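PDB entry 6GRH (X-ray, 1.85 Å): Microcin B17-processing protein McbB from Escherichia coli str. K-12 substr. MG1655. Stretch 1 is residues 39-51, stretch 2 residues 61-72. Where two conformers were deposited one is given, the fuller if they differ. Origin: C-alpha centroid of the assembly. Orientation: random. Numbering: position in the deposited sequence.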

# COMPACT_ATOMS: atom_id res chain seq x y z
N THR B 39 -38.55 34.11 -16.94
CA THR B 39 -39.43 35.17 -17.46
C THR B 39 -40.92 34.84 -17.37
O THR B 39 -41.72 35.59 -17.85
CB THR B 39 -39.10 35.51 -18.93
OG1 THR B 39 -39.14 34.30 -19.70
CG2 THR B 39 -37.69 36.18 -19.02
N HIS B 40 -41.28 33.73 -16.74
CA HIS B 40 -42.66 33.28 -16.61
C HIS B 40 -43.05 33.34 -15.12
O HIS B 40 -42.40 32.69 -14.29
CB HIS B 40 -42.74 31.85 -17.16
CG HIS B 40 -44.13 31.28 -17.25
ND1 HIS B 40 -44.78 30.73 -16.17
CD2 HIS B 40 -44.96 31.12 -18.31
CE1 HIS B 40 -45.96 30.28 -16.55
NE2 HIS B 40 -46.09 30.51 -17.85
N GLU B 41 -44.08 34.12 -14.79
CA GLU B 41 -44.55 34.30 -13.40
C GLU B 41 -45.00 33.01 -12.74
O GLU B 41 -44.64 32.75 -11.60
CB GLU B 41 -45.71 35.33 -13.31
CG GLU B 41 -45.33 36.77 -13.57
CD GLU B 41 -44.23 37.31 -12.65
OE1 GLU B 41 -44.04 36.81 -11.51
OE2 GLU B 41 -43.56 38.26 -13.08
N GLY B 42 -45.78 32.20 -13.45
CA GLY B 42 -46.19 30.89 -12.95
C GLY B 42 -45.03 29.97 -12.55
O GLY B 42 -45.07 29.32 -11.51
N MET B 43 -43.98 29.92 -13.36
CA MET B 43 -42.86 29.06 -13.04
C MET B 43 -42.10 29.65 -11.86
O MET B 43 -41.59 28.91 -11.04
CB MET B 43 -41.96 28.85 -14.24
CG MET B 43 -40.80 27.90 -14.00
SD MET B 43 -41.21 26.21 -13.47
CE MET B 43 -41.85 25.55 -15.02
N LYS B 44 -42.05 30.99 -11.74
CA LYS B 44 -41.42 31.61 -10.55
C LYS B 44 -42.14 31.11 -9.28
O LYS B 44 -41.51 30.66 -8.34
CB LYS B 44 -41.47 33.14 -10.65
CG LYS B 44 -41.02 33.86 -9.39
CD LYS B 44 -41.02 35.37 -9.60
CE LYS B 44 -40.66 36.07 -8.30
NZ LYS B 44 -40.69 37.54 -8.41
N LYS B 45 -43.46 31.18 -9.30
CA LYS B 45 -44.30 30.69 -8.20
C LYS B 45 -44.04 29.24 -7.85
O LYS B 45 -43.90 28.90 -6.68
CB LYS B 45 -45.80 30.93 -8.49
N VAL B 46 -43.95 28.38 -8.86
CA VAL B 46 -43.66 26.96 -8.66
C VAL B 46 -42.31 26.78 -7.97
O VAL B 46 -42.20 26.08 -6.97
CB VAL B 46 -43.72 26.20 -10.01
CG1 VAL B 46 -43.17 24.79 -9.89
CG2 VAL B 46 -45.14 26.17 -10.54
N LEU B 47 -41.28 27.44 -8.51
CA LEU B 47 -39.95 27.34 -7.96
C LEU B 47 -39.89 27.83 -6.51
O LEU B 47 -39.26 27.20 -5.69
CB LEU B 47 -38.93 28.09 -8.84
CG LEU B 47 -38.74 27.51 -10.23
CD1 LEU B 47 -38.01 28.52 -11.12
CD2 LEU B 47 -38.03 26.16 -10.19
N GLU B 48 -40.54 28.94 -6.20
CA GLU B 48 -40.62 29.42 -4.81
C GLU B 48 -41.26 28.40 -3.84
O GLU B 48 -40.76 28.19 -2.73
CB GLU B 48 -41.37 30.75 -4.75
CG GLU B 48 -40.50 31.87 -5.32
CD GLU B 48 -41.20 33.20 -5.43
OE1 GLU B 48 -42.45 33.23 -5.61
OE2 GLU B 48 -40.48 34.23 -5.38
N SER B 49 -42.35 27.76 -4.26
CA SER B 49 -43.00 26.74 -3.43
C SER B 49 -42.11 25.51 -3.27
O SER B 49 -42.00 25.00 -2.16
CB SER B 49 -44.33 26.27 -3.99
OG SER B 49 -44.62 25.00 -3.43
N LEU B 50 -41.49 25.06 -4.35
CA LEU B 50 -40.54 23.96 -4.26
C LEU B 50 -39.38 24.30 -3.33
O LEU B 50 -38.90 23.41 -2.61
CB LEU B 50 -39.99 23.54 -5.63
CG LEU B 50 -40.98 22.84 -6.57
CD1 LEU B 50 -40.34 22.53 -7.91
CD2 LEU B 50 -41.48 21.55 -5.94
N ARG B 51 -38.94 25.56 -3.33
CA ARG B 51 -37.81 25.94 -2.48
C ARG B 51 -38.14 25.89 -0.98
O ARG B 51 -37.26 25.58 -0.16
CB ARG B 51 -37.26 27.32 -2.85
CG ARG B 51 -35.99 27.72 -2.09
CD ARG B 51 -34.84 26.70 -2.20
NE ARG B 51 -33.70 27.13 -1.42
CZ ARG B 51 -33.59 27.05 -0.09
NH1 ARG B 51 -34.54 26.50 0.67
NH2 ARG B 51 -32.50 27.52 0.51
N LEU B 61 -48.70 16.41 -5.76
CA LEU B 61 -48.59 17.82 -5.35
C LEU B 61 -47.81 18.63 -6.38
O LEU B 61 -48.12 19.79 -6.60
CB LEU B 61 -47.93 17.99 -3.97
CG LEU B 61 -48.73 17.59 -2.72
CD1 LEU B 61 -47.77 17.47 -1.54
CD2 LEU B 61 -49.87 18.56 -2.42
N LEU B 62 -46.81 18.03 -7.00
CA LEU B 62 -46.05 18.73 -8.05
C LEU B 62 -47.01 19.08 -9.18
O LEU B 62 -47.07 20.24 -9.58
CB LEU B 62 -44.88 17.90 -8.55
CG LEU B 62 -44.10 18.54 -9.73
CD1 LEU B 62 -43.62 19.94 -9.39
CD2 LEU B 62 -42.94 17.68 -10.14
N ASP B 63 -47.78 18.10 -9.64
CA ASP B 63 -48.82 18.30 -10.66
C ASP B 63 -49.78 19.42 -10.29
O ASP B 63 -50.08 20.29 -11.11
CB ASP B 63 -49.61 17.01 -10.92
CG ASP B 63 -48.79 15.96 -11.66
OD1 ASP B 63 -47.61 16.23 -11.97
OD2 ASP B 63 -49.32 14.86 -11.93
N LYS B 64 -50.27 19.38 -9.06
CA LYS B 64 -51.17 20.40 -8.51
C LYS B 64 -50.51 21.79 -8.55
O LYS B 64 -51.10 22.75 -8.98
CB LYS B 64 -51.54 20.03 -7.06
CG LYS B 64 -52.78 20.70 -6.48
CD LYS B 64 -53.44 19.78 -5.44
CE LYS B 64 -54.37 20.52 -4.49
NZ LYS B 64 -55.34 21.40 -5.18
N LEU B 65 -49.26 21.86 -8.12
CA LEU B 65 -48.48 23.11 -8.17
C LEU B 65 -48.41 23.68 -9.59
O LEU B 65 -48.65 24.87 -9.82
CB LEU B 65 -47.07 22.86 -7.65
CG LEU B 65 -46.45 23.84 -6.67
CD1 LEU B 65 -47.33 24.15 -5.46
CD2 LEU B 65 -45.12 23.25 -6.22
N LEU B 66 -48.10 22.80 -10.54
CA LEU B 66 -48.02 23.17 -11.96
C LEU B 66 -49.39 23.60 -12.51
O LEU B 66 -49.49 24.61 -13.21
CB LEU B 66 -47.41 22.04 -12.79
CG LEU B 66 -45.94 21.73 -12.48
CD1 LEU B 66 -45.54 20.37 -13.04
CD2 LEU B 66 -45.07 22.84 -13.04
N ASP B 67 -50.45 22.84 -12.19
CA ASP B 67 -51.83 23.20 -12.58
C ASP B 67 -52.21 24.57 -12.07
O ASP B 67 -52.77 25.36 -12.80
CB ASP B 67 -52.87 22.19 -12.06
CG ASP B 67 -52.89 20.87 -12.86
OD1 ASP B 67 -52.23 20.78 -13.92
OD2 ASP B 67 -53.58 19.92 -12.42
N GLU B 68 -51.88 24.87 -10.81
CA GLU B 68 -52.21 26.17 -10.20
C GLU B 68 -51.55 27.37 -10.89
O GLU B 68 -52.11 28.45 -10.97
CB GLU B 68 -51.85 26.14 -8.70
CG GLU B 68 -52.86 25.32 -7.88
CD GLU B 68 -52.46 25.10 -6.42
OE1 GLU B 68 -51.27 25.10 -6.05
OE2 GLU B 68 -53.39 24.91 -5.61
N SER B 69 -50.34 27.16 -11.41
CA SER B 69 -49.63 28.17 -12.19
C SER B 69 -49.91 28.06 -13.69
O SER B 69 -49.22 28.71 -14.46
CB SER B 69 -48.14 28.05 -11.92
OG SER B 69 -47.85 28.58 -10.65
N LEU B 70 -50.92 27.28 -14.09
CA LEU B 70 -51.31 27.09 -15.49
C LEU B 70 -50.17 26.66 -16.43
O LEU B 70 -50.06 27.13 -17.56
CB LEU B 70 -52.00 28.35 -15.99
CG LEU B 70 -53.29 28.75 -15.23
CD1 LEU B 70 -53.73 30.13 -15.70
CD2 LEU B 70 -54.40 27.72 -15.42
N ILE B 71 -49.33 25.75 -15.95
CA ILE B 71 -48.18 25.24 -16.71
C ILE B 71 -48.51 23.81 -17.12
O ILE B 71 -48.99 23.03 -16.30
CB ILE B 71 -46.91 25.29 -15.83
CG1 ILE B 71 -46.56 26.75 -15.52
CG2 ILE B 71 -45.72 24.56 -16.48
CD1 ILE B 71 -45.44 26.89 -14.50
N ASP B 72 -48.25 23.47 -18.38
CA ASP B 72 -48.35 22.08 -18.83
C ASP B 72 -47.47 21.19 -17.95
O ASP B 72 -46.28 21.49 -17.74
CB ASP B 72 -47.93 21.95 -20.31
CG ASP B 72 -48.03 20.51 -20.82
OD1 ASP B 72 -47.02 19.78 -20.82
OD2 ASP B 72 -49.15 20.09 -21.20
O HOH W 1 -48.82 29.92 -18.51

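The closest backbone approach falls at a glycine: G42 CA lies 4.5 Å from S69 CA, and an ideal CB on G42, pointing toward the other stretch, would sit 2.7 Å from S69 O, a clash. The bare CA therefore lets the turn after helix 61-68 settle against the first turn of helix 41-51. The axes run roughly antiparallel, at 148° between their N-to-C directions, and the backbones diverge from this point: V46 CA to L65 CA is 6.2 Å, L50 CA to L62 CA 8.5 Å.

S69 OG lies 3.0 Å from G42 O and can donate to it, though its proton has another acceptor within reach; G42 O also accepts the helical bond from V46 N (3.0 Å), as a carbonyl oxygen can take two donors.

H40 caps its own helix, ND1 accepting from M43 N at 3.0 Å. Its other nitrogen, NE2, is 2.9 Å from a water that donates to L70 O (water O to L70 O, 3.2 Å), so the ring also links the stretches through solvent.

Apolar contacts fill the widening gap. I71 CD1 meets M43 CE at 3.9 Å and V46 CG2 at 4.0 Å, while V46 CG1 reaches L66 CD2 at 4.2 Å. Farther along, L65 CD2 packs against L50 CD2 at 4.0 Å and approaches S49 OG at 3.3 Å, a contact without hydrogen-bonding capacity on the methyl side.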